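Local structure of probable cell division protein WhiA (Thermotoga maritima, 3HYI) at residues E31-I36 with M100-F105; R25-S30 with D107-V112; R230-I235 with V254-K259. The protein is probably involved in cell division and chromosome segregation, and combines a degenerate LAGLIDADG homing-endonuclease domain with a DNA-binding helix-turn-helix domain. All coordinates share one frame; numbering follows the deposited sequence.

In the fold
Contacts 1 and 2 are neighbours in the LAGLIDADG-like part of the chain, their centres about 8 Å apart, and both use helix 25-39. Contact 2 sets the start of this helix against the start of helix 108-122; contact 1, nested within the loop that contact 2 closes, packs the segment leading into helix 108-122 against the next turn. The two meet at Pro104, whose O lies 3.5 Å from Leu110 CB and whose CB lies 3.6 Å from Ser30 OG. Contact 3 belongs to the C-terminal helix-turn-helix domain, its centre about 82 Å from that of contact 1 and 81 Å from that of contact 2. A bound sodium ion lies about 9 Å from the side chain of Leu256.

Contact 1. Residues E31-I36 with M100-F105; sequences ELLGFI and MVIEPF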
ATOM      1  N   GLU A  31     -14.088  14.132 -21.273  1.00 20.68           N
ATOM      2  CA  GLU A  31     -14.352  13.735 -19.885  1.00 20.85           C
ATOM      3  C   GLU A  31     -15.770  13.196 -19.703  1.00 20.70           C
ATOM      4  O   GLU A  31     -15.976  12.243 -18.952  1.00 20.88           O
ATOM      5  CB  GLU A  31     -14.109  14.891 -18.913  1.00 20.84           C
ATOM      6  CG  GLU A  31     -14.361  14.508 -17.456  1.00 21.49           C
ATOM      7  CD  GLU A  31     -14.030  15.609 -16.482  1.00 22.11           C
ATOM      8  OE1 GLU A  31     -14.376  15.457 -15.294  1.00 22.59           O
ATOM      9  OE2 GLU A  31     -13.434  16.626 -16.894  1.00 22.34           O
ATOM     10  N   LEU A  32     -16.738  13.812 -20.378  1.00 20.58           N
ATOM     11  CA  LEU A  32     -18.121  13.331 -20.360  1.00 20.59           C
ATOM     12  C   LEU A  32     -18.209  11.919 -20.936  1.00 20.67           C
ATOM     13  O   LEU A  32     -18.908  11.068 -20.391  1.00 20.53           O
ATOM     14  CB  LEU A  32     -19.032  14.276 -21.145  1.00 20.53           C
ATOM     15  CG  LEU A  32     -20.531  13.946 -21.142  1.00 20.97           C
ATOM     16  CD1 LEU A  32     -21.110  14.034 -19.731  1.00 20.88           C
ATOM     17  CD2 LEU A  32     -21.285  14.863 -22.098  1.00 20.82           C
ATOM     18  N   LEU A  33     -17.488  11.674 -22.028  1.00 20.89           N
ATOM     19  CA  LEU A  33     -17.430  10.344 -22.635  1.00 20.99           C
ATOM     20  C   LEU A  33     -16.914   9.312 -21.635  1.00 21.13           C
ATOM     21  O   LEU A  33     -17.380   8.173 -21.622  1.00 21.03           O
ATOM     22  CB  LEU A  33     -16.545  10.355 -23.887  1.00 21.05           C
ATOM     23  CG  LEU A  33     -16.562   9.076 -24.731  1.00 21.38           C
ATOM     24  CD1 LEU A  33     -17.914   8.905 -25.422  1.00 21.78           C
ATOM     25  CD2 LEU A  33     -15.428   9.087 -25.750  1.00 21.67           C
ATOM     26  N   GLY A  34     -15.958   9.721 -20.799  1.00 21.30           N
ATOM     27  CA  GLY A  34     -15.468   8.891 -19.701  1.00 21.40           C
ATOM     28  C   GLY A  34     -16.581   8.496 -18.746  1.00 21.52           C
ATOM     29  O   GLY A  34     -16.696   7.332 -18.369  1.00 21.51           O
ATOM     30  N   PHE A  35     -17.393   9.477 -18.355  1.00 21.75           N
ATOM     31  CA  PHE A  35     -18.601   9.233 -17.558  1.00 21.74           C
ATOM     32  C   PHE A  35     -19.564   8.301 -18.293  1.00 22.11           C
ATOM     33  O   PHE A  35     -20.083   7.347 -17.706  1.00 22.18           O
ATOM     34  CB  PHE A  35     -19.330  10.549 -17.252  1.00 21.55           C
ATOM     35  CG  PHE A  35     -18.834  11.267 -16.024  1.00 21.19           C
ATOM     36  CD1 PHE A  35     -19.449  11.067 -14.794  1.00 20.58           C
ATOM     37  CD2 PHE A  35     -17.785  12.173 -16.105  1.00 20.77           C
ATOM     38  CE1 PHE A  35     -19.007  11.743 -13.655  1.00 20.83           C
ATOM     39  CE2 PHE A  35     -17.339  12.853 -14.972  1.00 20.84           C
ATOM     40  CZ  PHE A  35     -17.953  12.637 -13.745  1.00 20.57           C
ATOM     41  N   ILE A  36     -19.802   8.590 -19.574  1.00 22.46           N
ATOM     42  CA  ILE A  36     -20.717   7.800 -20.403  1.00 22.66           C
ATOM     43  C   ILE A  36     -20.245   6.353 -20.555  1.00 23.08           C
ATOM     44  O   ILE A  36     -21.026   5.422 -20.354  1.00 23.22           O
ATOM     45  CB  ILE A  36     -20.896   8.417 -21.809  1.00 22.62           C
ATOM     46  CG1 ILE A  36     -21.644   9.750 -21.725  1.00 22.33           C
ATOM     47  CG2 ILE A  36     -21.658   7.461 -22.727  1.00 22.56           C
ATOM     48  CD1 ILE A  36     -21.766  10.465 -23.057  1.00 21.75           C
ATOM     49  N   MET A 100     -20.626  11.910 -28.760  1.00 27.57           N
ATOM     50  CA  MET A 100     -19.989  10.694 -29.279  1.00 27.82           C
ATOM     51  C   MET A 100     -18.976  10.934 -30.405  1.00 27.85           C
ATOM     52  O   MET A 100     -18.394   9.979 -30.919  1.00 27.92           O
ATOM     53  CB  MET A 100     -21.064   9.721 -29.778  1.00 27.83           C
ATOM     54  CG  MET A 100     -22.113   9.334 -28.737  1.00 28.24           C
ATOM     55  SD  MET A 100     -21.439   8.496 -27.287  1.00 29.13           S
ATOM     56  CE  MET A 100     -21.089   9.873 -26.213  1.00 29.82           C
ATOM     57  N   VAL A 101     -18.756  12.194 -30.781  1.00 27.89           N
ATOM     58  CA  VAL A 101     -17.876  12.523 -31.907  1.00 27.88           C
ATOM     59  C   VAL A 101     -16.387  12.543 -31.526  1.00 27.82           C
ATOM     60  O   VAL A 101     -15.523  12.408 -32.394  1.00 27.93           O
ATOM     61  CB  VAL A 101     -18.279  13.876 -32.552  1.00 27.91           C
ATOM     62  CG1 VAL A 101     -17.382  14.210 -33.736  1.00 27.74           C
ATOM     63  CG2 VAL A 101     -19.733  13.836 -32.998  1.00 27.89           C
ATOM     64  N   ILE A 102     -16.085  12.697 -30.238  1.00 27.86           N
ATOM     65  CA  ILE A 102     -14.691  12.799 -29.777  1.00 27.79           C
ATOM     66  C   ILE A 102     -13.955  11.453 -29.787  1.00 27.54           C
ATOM     67  O   ILE A 102     -14.523  10.416 -29.436  1.00 27.45           O
ATOM     68  CB  ILE A 102     -14.592  13.447 -28.357  1.00 27.86           C
ATOM     69  CG1 ILE A 102     -14.100  14.895 -28.453  1.00 28.06           C
ATOM     70  CG2 ILE A 102     -13.621  12.686 -27.458  1.00 28.09           C
ATOM     71  CD1 ILE A 102     -15.095  15.849 -29.078  1.00 28.39           C
ATOM     72  N   GLU A 103     -12.692  11.490 -30.211  1.00 27.37           N
ATOM     73  CA  GLU A 103     -11.775  10.353 -30.099  1.00 27.25           C
ATOM     74  C   GLU A 103     -10.835  10.617 -28.916  1.00 26.85           C
ATOM     75  O   GLU A 103      -9.848  11.341 -29.056  1.00 26.78           O
ATOM     76  CB  GLU A 103     -10.990  10.155 -31.401  1.00 27.39           C
ATOM     77  CG  GLU A 103     -11.684   9.224 -32.393  1.00 28.14           C
ATOM     78  CD  GLU A 103     -11.148   9.345 -33.810  1.00 29.56           C
ATOM     79  OE1 GLU A 103     -11.097  10.478 -34.336  1.00 30.65           O
ATOM     80  OE2 GLU A 103     -10.794   8.305 -34.408  1.00 30.31           O
ATOM     81  N   PRO A 104     -11.140  10.021 -27.748  1.00 26.41           N
ATOM     82  CA  PRO A 104     -10.528  10.439 -26.485  1.00 26.22           C
ATOM     83  C   PRO A 104      -9.061  10.049 -26.313  1.00 25.97           C
ATOM     84  O   PRO A 104      -8.372  10.645 -25.493  1.00 25.82           O
ATOM     85  CB  PRO A 104     -11.386   9.724 -25.435  1.00 26.24           C
ATOM     86  CG  PRO A 104     -11.854   8.501 -26.119  1.00 26.38           C
ATOM     87  CD  PRO A 104     -12.058   8.883 -27.557  1.00 26.34           C
ATOM     88  N   PHE A 105      -8.592   9.066 -27.079  1.00 25.75           N
ATOM     89  CA  PHE A 105      -7.227   8.557 -26.936  1.00 25.55           C
ATOM     90  C   PHE A 105      -6.222   9.309 -27.788  1.00 25.44           C
ATOM     91  O   PHE A 105      -5.029   9.238 -27.530  1.00 25.46           O
ATOM     92  CB  PHE A 105      -7.169   7.074 -27.301  1.00 25.60           C
ATOM     93  CG  PHE A 105      -8.140   6.234 -26.535  1.00 25.58           C
ATOM     94  CD1 PHE A 105      -7.881   5.888 -25.218  1.00 25.59           C
ATOM     95  CD2 PHE A 105      -9.322   5.810 -27.119  1.00 25.33           C
ATOM     96  CE1 PHE A 105      -8.778   5.122 -24.499  1.00 25.94           C
ATOM     97  CE2 PHE A 105     -10.226   5.042 -26.408  1.00 25.86           C
ATOM     98  CZ  PHE A 105      -9.955   4.696 -25.094  1.00 25.95           C
TER
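Leu33 spreads its two methyl groups between Met100 and Pro104, and the tight half of the contact lies at these branches. Leu33 CG stands anti to the backbone N (chi1 -171°), beside the carbonyl carbon, and from there Leu33 CD1 approaches Met100 CE at 3.4 Å. The other methyl, Leu33 CD2, rests on the pyrrolidine ring of Pro104, 3.6 Å from Pro104 CG and only slightly farther from Pro104 CD. Met100 is bent at both chi2 and chi3, and its terminal methyl also meets Ile36 tip to tip, with 3.3 Å between Met100 CE and Ile36 CD1. One turn of helix 25-39 thus offers two branched residues to a single thioether end.

Packing is looser at Ile102, where the nearest side-chain approach, Leu33 CD2 to Ile102 CG2, is 4.4 Å. Ile102 sets out toward the helix from its backbone, but its outer atoms turn off, and both Ile102 and Met100 remain partly exposed. On the buried side Ile36 continues onto Phe51 and Ile49 of strand 48-53, linking this loop-on-helix packing to the sheet. With methyl groups, ring carbons and a sulfur as its partners, the contact depends on the fit of apolar surfaces rather than on directional bonds.

Contact 2. Residues R25-S30 with D107-V112; sequences REEVIS and DVALFV
Ser30 and Leu110 form the direct polar link between the two helices. Ser30 OG donates to Leu110 O over 2.6 Å, approaching from above the carbonyl plane, 39° out of it. The hydroxyl stands anti to its own backbone N (chi1 -175°), which carries OG across to helix 108-122. Ser30 is buried, with Pro104 and Phe114 also touching its side chain.

Glu27 spans the gap one turn earlier. From CB the chain turns to Glu27 CG, which is anti to the carbonyl carbon and lies 4.0 Å from Ala109 O. The next atom, Glu27 CD, comes to 4.1 Å from Ala109 CB. At the tip the carboxylate divides its work: Glu27 OE1 accepts a hydrogen from a water at 2.6 Å, and the same water donates to Ala109 O, while Glu27 OE2 bonds to the hydroxyl of Ser24, just before the helix.

The two helices, 25-39 and 108-122, probably correspond to the paired LAGLIDADG helices of homing endonucleases, which pack against each other at the centre of the fold; each is followed here by strands of its own four-stranded antiparallel sheet. The short segments run in broadly the same direction, at 37° to each other, with their axes 8.5 Å apart.

Leu110 lies against the first turn of helix 25-39. Leu110 CD2 is 3.6 Å from Glu26 O and also near Glu26 CB, so a methyl group packs over peptide and side chain alike. Behind it, Asp107 caps the start of helix 108-122: Asp107 OD2 accepts from Leu110 N at 3.2 Å through its anti lone pair, and weakly from Ala109 N, taking up amides of the first turn that have no preceding helical carbonyl to bond.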
ATOM      1  N   ARG A  25     -13.816  22.684 -25.042  1.00 22.89           N
ATOM      2  CA  ARG A  25     -15.030  21.932 -25.317  1.00 22.89           C
ATOM      3  C   ARG A  25     -14.742  20.451 -25.600  1.00 22.55           C
ATOM      4  O   ARG A  25     -15.505  19.568 -25.210  1.00 22.41           O
ATOM      5  CB  ARG A  25     -15.725  22.560 -26.515  1.00 22.93           C
ATOM      6  CG  ARG A  25     -17.045  21.950 -26.815  1.00 23.84           C
ATOM      7  CD  ARG A  25     -17.669  22.573 -28.027  1.00 25.21           C
ATOM      8  NE  ARG A  25     -18.697  21.670 -28.521  1.00 26.59           N
ATOM      9  CZ  ARG A  25     -19.961  21.650 -28.104  1.00 27.47           C
ATOM     10  NH1 ARG A  25     -20.405  22.520 -27.195  1.00 27.60           N
ATOM     11  NH2 ARG A  25     -20.796  20.754 -28.619  1.00 28.07           N
ATOM     12  N   GLU A  26     -13.630  20.204 -26.284  1.00 22.50           N
ATOM     13  CA  GLU A  26     -13.207  18.864 -26.676  1.00 22.37           C
ATOM     14  C   GLU A  26     -12.822  18.027 -25.458  1.00 21.94           C
ATOM     15  O   GLU A  26     -13.176  16.849 -25.364  1.00 21.64           O
ATOM     16  CB  GLU A  26     -12.018  18.958 -27.632  1.00 22.53           C
ATOM     17  CG  GLU A  26     -12.367  19.483 -29.028  1.00 23.86           C
ATOM     18  CD  GLU A  26     -12.717  20.969 -29.068  1.00 25.52           C
ATOM     19  OE1 GLU A  26     -12.115  21.765 -28.306  1.00 26.03           O
ATOM     20  OE2 GLU A  26     -13.600  21.339 -29.876  1.00 27.18           O
ATOM     21  N   GLU A  27     -12.089  18.648 -24.538  1.00 21.60           N
ATOM     22  CA  GLU A  27     -11.695  18.003 -23.287  1.00 21.56           C
ATOM     23  C   GLU A  27     -12.891  17.785 -22.360  1.00 21.28           C
ATOM     24  O   GLU A  27     -12.945  16.792 -21.635  1.00 21.23           O
ATOM     25  CB  GLU A  27     -10.626  18.835 -22.580  1.00 21.62           C
ATOM     26  CG  GLU A  27      -9.271  18.775 -23.251  1.00 22.16           C
ATOM     27  CD  GLU A  27      -8.376  19.926 -22.843  1.00 22.91           C
ATOM     28  OE1 GLU A  27      -7.764  19.843 -21.759  1.00 23.86           O
ATOM     29  OE2 GLU A  27      -8.286  20.914 -23.604  1.00 23.20           O
ATOM     30  N   VAL A  28     -13.847  18.713 -22.392  1.00 21.11           N
ATOM     31  CA  VAL A  28     -15.089  18.584 -21.626  1.00 20.94           C
ATOM     32  C   VAL A  28     -15.924  17.404 -22.132  1.00 21.01           C
ATOM     33  O   VAL A  28     -16.438  16.613 -21.336  1.00 21.01           O
ATOM     34  CB  VAL A  28     -15.922  19.889 -21.688  1.00 20.94           C
ATOM     35  CG1 VAL A  28     -17.325  19.680 -21.119  1.00 20.45           C
ATOM     36  CG2 VAL A  28     -15.201  21.010 -20.951  1.00 20.49           C
ATOM     37  N   ILE A  29     -16.055  17.290 -23.453  1.00 21.03           N
ATOM     38  CA  ILE A  29     -16.786  16.176 -24.065  1.00 21.00           C
ATOM     39  C   ILE A  29     -16.029  14.859 -23.875  1.00 20.94           C
ATOM     40  O   ILE A  29     -16.646  13.810 -23.687  1.00 21.03           O
ATOM     41  CB  ILE A  29     -17.058  16.428 -25.565  1.00 20.94           C
ATOM     42  CG1 ILE A  29     -18.124  17.518 -25.734  1.00 20.90           C
ATOM     43  CG2 ILE A  29     -17.523  15.159 -26.257  1.00 21.00           C
ATOM     44  CD1 ILE A  29     -18.212  18.074 -27.138  1.00 20.12           C
ATOM     45  N   SER A  30     -14.699  14.923 -23.914  1.00 20.87           N
ATOM     46  CA  SER A  30     -13.864  13.748 -23.670  1.00 20.62           C
ATOM     47  C   SER A  30     -14.059  13.227 -22.247  1.00 20.66           C
ATOM     48  O   SER A  30     -14.191  12.018 -22.037  1.00 20.58           O
ATOM     49  CB  SER A  30     -12.386  14.068 -23.922  1.00 20.62           C
ATOM     50  OG  SER A  30     -11.581  12.908 -23.805  1.00 19.99           O
ATOM     51  N   ASP A 107      -4.829  11.962 -28.135  1.00 24.81           N
ATOM     52  CA  ASP A 107      -4.284  13.214 -27.689  1.00 24.60           C
ATOM     53  C   ASP A 107      -4.127  13.080 -26.189  1.00 24.01           C
ATOM     54  O   ASP A 107      -5.010  12.531 -25.536  1.00 23.86           O
ATOM     55  CB  ASP A 107      -5.317  14.286 -28.027  1.00 24.86           C
ATOM     56  CG  ASP A 107      -4.793  15.671 -27.872  1.00 25.18           C
ATOM     57  OD1 ASP A 107      -4.012  16.085 -28.742  1.00 26.95           O
ATOM     58  OD2 ASP A 107      -5.177  16.351 -26.897  1.00 26.07           O
ATOM     59  N   VAL A 108      -3.009  13.549 -25.643  1.00 23.40           N
ATOM     60  CA  VAL A 108      -2.769  13.417 -24.202  1.00 23.04           C
ATOM     61  C   VAL A 108      -3.707  14.308 -23.380  1.00 22.66           C
ATOM     62  O   VAL A 108      -4.110  13.937 -22.280  1.00 22.71           O
ATOM     63  CB  VAL A 108      -1.287  13.679 -23.807  1.00 23.03           C
ATOM     64  CG1 VAL A 108      -0.821  15.045 -24.273  1.00 22.79           C
ATOM     65  CG2 VAL A 108      -1.108  13.537 -22.300  1.00 22.85           C
ATOM     66  N   ALA A 109      -4.059  15.472 -23.916  1.00 22.35           N
ATOM     67  CA  ALA A 109      -5.022  16.356 -23.259  1.00 22.07           C
ATOM     68  C   ALA A 109      -6.413  15.712 -23.228  1.00 21.76           C
ATOM     69  O   ALA A 109      -7.057  15.661 -22.183  1.00 21.65           O
ATOM     70  CB  ALA A 109      -5.071  17.706 -23.962  1.00 21.89           C
ATOM     71  N   LEU A 110      -6.862  15.211 -24.373  1.00 21.60           N
ATOM     72  CA  LEU A 110      -8.150  14.515 -24.456  1.00 21.47           C
ATOM     73  C   LEU A 110      -8.159  13.264 -23.579  1.00 21.34           C
ATOM     74  O   LEU A 110      -9.144  12.982 -22.898  1.00 21.01           O
ATOM     75  CB  LEU A 110      -8.472  14.128 -25.903  1.00 21.45           C
ATOM     76  CG  LEU A 110      -8.633  15.279 -26.901  1.00 21.66           C
ATOM     77  CD1 LEU A 110      -8.751  14.743 -28.327  1.00 21.77           C
ATOM     78  CD2 LEU A 110      -9.843  16.139 -26.547  1.00 21.55           C
ATOM     79  N   PHE A 111      -7.054  12.525 -23.596  1.00 21.37           N
ATOM     80  CA  PHE A 111      -6.944  11.286 -22.829  1.00 21.53           C
ATOM     81  C   PHE A 111      -6.975  11.509 -21.315  1.00 21.47           C
ATOM     82  O   PHE A 111      -7.581  10.726 -20.584  1.00 21.26           O
ATOM     83  CB  PHE A 111      -5.679  10.525 -23.223  1.00 21.64           C
ATOM     84  CG  PHE A 111      -5.499   9.235 -22.480  1.00 21.76           C
ATOM     85  CD1 PHE A 111      -6.404   8.195 -22.649  1.00 22.12           C
ATOM     86  CD2 PHE A 111      -4.434   9.062 -21.608  1.00 21.88           C
ATOM     87  CE1 PHE A 111      -6.249   7.000 -21.965  1.00 22.24           C
ATOM     88  CE2 PHE A 111      -4.270   7.869 -20.922  1.00 22.23           C
ATOM     89  CZ  PHE A 111      -5.180   6.837 -21.100  1.00 22.30           C
ATOM     90  N   VAL A 112      -6.326  12.573 -20.849  1.00 21.55           N
ATOM     91  CA  VAL A 112      -6.316  12.893 -19.420  1.00 21.65           C
ATOM     92  C   VAL A 112      -7.717  13.222 -18.911  1.00 21.48           C
ATOM     93  O   VAL A 112      -8.097  12.815 -17.817  1.00 21.47           O
ATOM     94  CB  VAL A 112      -5.357  14.056 -19.111  1.00 21.74           C
ATOM     95  CG1 VAL A 112      -5.589  14.595 -17.710  1.00 22.10           C
ATOM     96  CG2 VAL A 112      -3.924  13.593 -19.267  1.00 21.88           C
TER
HETATM   97  O   HOH W   1      -7.208  17.572 -20.520  1.00 25.65           O

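Contact 3. Residues R230-I235 with V254-K259; sequences RAIELI and VRLRNK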
ATOM      1  N   ARG A 230      35.166 -18.414  32.011  1.00 23.75           N
ATOM      2  CA  ARG A 230      36.050 -17.931  33.078  1.00 23.78           C
ATOM      3  C   ARG A 230      35.474 -18.184  34.478  1.00 23.88           C
ATOM      4  O   ARG A 230      36.190 -18.630  35.377  1.00 24.02           O
ATOM      5  CB  ARG A 230      36.339 -16.436  32.902  1.00 23.74           C
ATOM      6  CG  ARG A 230      37.473 -15.920  33.773  1.00 23.66           C
ATOM      7  N   ALA A 231      34.184 -17.904  34.653  1.00 23.98           N
ATOM      8  CA  ALA A 231      33.502 -18.135  35.934  1.00 24.10           C
ATOM      9  C   ALA A 231      33.506 -19.614  36.326  1.00 24.14           C
ATOM     10  O   ALA A 231      33.734 -19.958  37.482  1.00 24.06           O
ATOM     11  CB  ALA A 231      32.067 -17.614  35.872  1.00 24.00           C
ATOM     12  N   ILE A 232      33.254 -20.481  35.350  1.00 24.33           N
ATOM     13  CA  ILE A 232      33.262 -21.926  35.571  1.00 24.44           C
ATOM     14  C   ILE A 232      34.662 -22.431  35.931  1.00 24.70           C
ATOM     15  O   ILE A 232      34.806 -23.306  36.786  1.00 24.76           O
ATOM     16  CB  ILE A 232      32.744 -22.679  34.327  1.00 24.43           C
ATOM     17  CG1 ILE A 232      31.259 -22.373  34.110  1.00 24.44           C
ATOM     18  CG2 ILE A 232      32.935 -24.177  34.476  1.00 23.84           C
ATOM     19  CD1 ILE A 232      30.760 -22.765  32.754  1.00 24.06           C
ATOM     20  N   GLU A 233      35.681 -21.869  35.282  1.00 25.02           N
ATOM     21  CA  GLU A 233      37.075 -22.261  35.520  1.00 25.19           C
ATOM     22  C   GLU A 233      37.516 -21.908  36.939  1.00 24.90           C
ATOM     23  O   GLU A 233      38.195 -22.695  37.594  1.00 24.97           O
ATOM     24  CB  GLU A 233      38.025 -21.580  34.523  1.00 25.38           C
ATOM     25  CG  GLU A 233      37.724 -21.813  33.038  1.00 26.53           C
ATOM     26  CD  GLU A 233      38.248 -23.126  32.500  1.00 28.11           C
ATOM     27  OE1 GLU A 233      38.335 -24.104  33.277  1.00 29.47           O
ATOM     28  OE2 GLU A 233      38.562 -23.180  31.287  1.00 28.88           O
ATOM     29  N   LEU A 234      37.145 -20.714  37.398  1.00 24.82           N
ATOM     30  CA  LEU A 234      37.472 -20.261  38.754  1.00 24.66           C
ATOM     31  C   LEU A 234      36.852 -21.164  39.815  1.00 24.64           C
ATOM     32  O   LEU A 234      37.517 -21.541  40.782  1.00 24.77           O
ATOM     33  CB  LEU A 234      36.999 -18.819  38.969  1.00 24.55           C
ATOM     34  CG  LEU A 234      37.801 -17.727  38.262  1.00 24.59           C
ATOM     35  CD1 LEU A 234      37.042 -16.413  38.283  1.00 24.26           C
ATOM     36  CD2 LEU A 234      39.174 -17.558  38.901  1.00 24.51           C
ATOM     37  N   ILE A 235      35.579 -21.504  39.625  1.00 24.68           N
ATOM     38  CA  ILE A 235      34.848 -22.377  40.546  1.00 24.68           C
ATOM     39  C   ILE A 235      35.461 -23.773  40.569  1.00 24.78           C
ATOM     40  O   ILE A 235      35.613 -24.376  41.634  1.00 24.56           O
ATOM     41  CB  ILE A 235      33.354 -22.493  40.152  1.00 24.64           C
ATOM     42  CG1 ILE A 235      32.633 -21.161  40.374  1.00 24.56           C
ATOM     43  CG2 ILE A 235      32.659 -23.590  40.956  1.00 24.66           C
ATOM     44  CD1 ILE A 235      31.259 -21.107  39.734  1.00 24.75           C
ATOM     45  N   VAL A 254      28.246 -28.631  30.888  1.00 27.37           N
ATOM     46  CA  VAL A 254      27.804 -28.538  29.494  1.00 27.44           C
ATOM     47  C   VAL A 254      28.420 -27.333  28.770  1.00 27.30           C
ATOM     48  O   VAL A 254      28.836 -27.449  27.617  1.00 27.23           O
ATOM     49  CB  VAL A 254      26.252 -28.511  29.390  1.00 27.49           C
ATOM     50  CG1 VAL A 254      25.799 -27.934  28.066  1.00 27.76           C
ATOM     51  CG2 VAL A 254      25.690 -29.914  29.569  1.00 27.50           C
ATOM     52  N   ARG A 255      28.486 -26.190  29.448  1.00 27.20           N
ATOM     53  CA  ARG A 255      29.159 -25.008  28.903  1.00 27.08           C
ATOM     54  C   ARG A 255      30.644 -25.287  28.645  1.00 26.82           C
ATOM     55  O   ARG A 255      31.167 -24.960  27.582  1.00 26.74           O
ATOM     56  CB  ARG A 255      29.016 -23.818  29.858  1.00 27.11           C
ATOM     57  CG  ARG A 255      29.816 -22.564  29.474  1.00 27.50           C
ATOM     58  CD  ARG A 255      29.112 -21.708  28.426  1.00 28.13           C
ATOM     59  NE  ARG A 255      29.226 -22.239  27.070  1.00 28.50           N
ATOM     60  CZ  ARG A 255      28.692 -21.679  25.986  1.00 28.52           C
ATOM     61  NH1 ARG A 255      27.981 -20.560  26.068  1.00 28.48           N
ATOM     62  NH2 ARG A 255      28.866 -22.250  24.807  1.00 28.80           N
ATOM     63  N   LEU A 256      31.308 -25.891  29.626  1.00 26.50           N
ATOM     64  CA  LEU A 256      32.751 -26.128  29.561  1.00 26.25           C
ATOM     65  C   LEU A 256      33.104 -27.152  28.482  1.00 25.95           C
ATOM     66  O   LEU A 256      34.145 -27.042  27.830  1.00 25.82           O
ATOM     67  CB  LEU A 256      33.277 -26.595  30.927  1.00 26.30           C
ATOM     68  CG  LEU A 256      34.740 -26.281  31.241  1.00 26.50           C
ATOM     69  CD1 LEU A 256      34.957 -24.773  31.314  1.00 26.39           C
ATOM     70  CD2 LEU A 256      35.159 -26.941  32.544  1.00 26.32           C
ATOM     71  N   ARG A 257      32.229 -28.138  28.295  1.00 25.55           N
ATOM     72  CA  ARG A 257      32.434 -29.176  27.289  1.00 25.23           C
ATOM     73  C   ARG A 257      31.977 -28.734  25.898  1.00 25.04           C
ATOM     74  O   ARG A 257      32.394 -29.316  24.895  1.00 24.85           O
ATOM     75  CB  ARG A 257      31.713 -30.463  27.701  1.00 25.27           C
ATOM     76  CG  ARG A 257      32.314 -31.124  28.939  1.00 25.36           C
ATOM     77  CD  ARG A 257      31.587 -32.406  29.315  1.00 25.68           C
ATOM     78  NE  ARG A 257      32.059 -32.940  30.592  1.00 25.83           N
ATOM     79  N   ASN A 258      31.121 -27.713  25.842  1.00 24.82           N
ATOM     80  CA  ASN A 258      30.603 -27.191  24.574  1.00 24.72           C
ATOM     81  C   ASN A 258      30.712 -25.673  24.531  1.00 24.62           C
ATOM     82  O   ASN A 258      29.712 -24.978  24.676  1.00 24.61           O
ATOM     83  CB  ASN A 258      29.136 -27.591  24.382  1.00 24.64           C
ATOM     84  CG  ASN A 258      28.912 -29.084  24.500  1.00 24.52           C
ATOM     85  OD1 ASN A 258      28.878 -29.793  23.495  1.00 24.63           O
ATOM     86  ND2 ASN A 258      28.754 -29.568  25.728  1.00 23.61           N
ATOM     87  N   LYS A 259      31.918 -25.163  24.308  1.00 24.58           N
ATOM     88  CA  LYS A 259      32.194 -23.733  24.485  1.00 24.66           C
ATOM     89  C   LYS A 259      31.779 -22.845  23.319  1.00 24.54           C
ATOM     90  O   LYS A 259      31.751 -21.623  23.462  1.00 24.46           O
ATOM     91  CB  LYS A 259      33.678 -23.499  24.756  1.00 24.70           C
ATOM     92  CG  LYS A 259      34.291 -24.489  25.713  1.00 24.94           C
ATOM     93  CD  LYS A 259      35.430 -23.869  26.490  1.00 25.49           C
ATOM     94  CE  LYS A 259      36.556 -24.855  26.696  1.00 25.62           C
ATOM     95  NZ  LYS A 259      37.481 -24.401  27.761  1.00 25.74           N
TER
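Within the C-terminal helix-turn-helix domain, Ile232 on the long helix 207-238 packs against Arg255 and Leu256 near the end of helix 246-257, just ahead of the predicted DNA-binding motif. The two branches of Ile232 take different partners. Ile232 CD1 meets the aliphatic root of Arg255, 3.4 Å from Arg255 CG, the two side chains crossing at about a right angle. Ile232 CG2 faces the fork of Leu256, 3.8 Å from Leu256 CD1 and nearly as close to Leu256 CD2, as these side chains slide past each other in opposite directions. An alanine in place of Ile232 would probably leave both the Arg255 methylenes and the Leu256 methyls without their apolar partner, opening a gap between the helices.

Beyond CG, Arg255 turns away, bent at chi2 and chi3. Arg255 NH2 donates to Asn258 O at 2.9 Å, on a lone pair in the carbonyl plane, and also to Leu261 O; Arg255 NH1 bonds Gln228 OE1 on helix 207-238. The guanidinium therefore ties the loop after helix 246-257 back to the long helix. Asn258, the first residue to leave helical geometry, sends Asn258 ND2 back to Val254 O at 2.8 Å, again on a carbonyl lone pair and close to its own amide plane.

Toward the solvent, Glu233 lays its carboxylate by Leu256, with Glu233 CD 3.9 Å from Leu256 CD1. Glu233 OE2 and Lys259 NZ are also 3.9 Å apart, a long salt bridge from an exposed lysine. The contact therefore probably rests on the apolar packing of Ile232 with Arg255 and Leu256, the guanidinium holding Arg255 in place through its three hydrogen bonds, while Glu233 and Lys259 add a weaker electrostatic attraction at the rim.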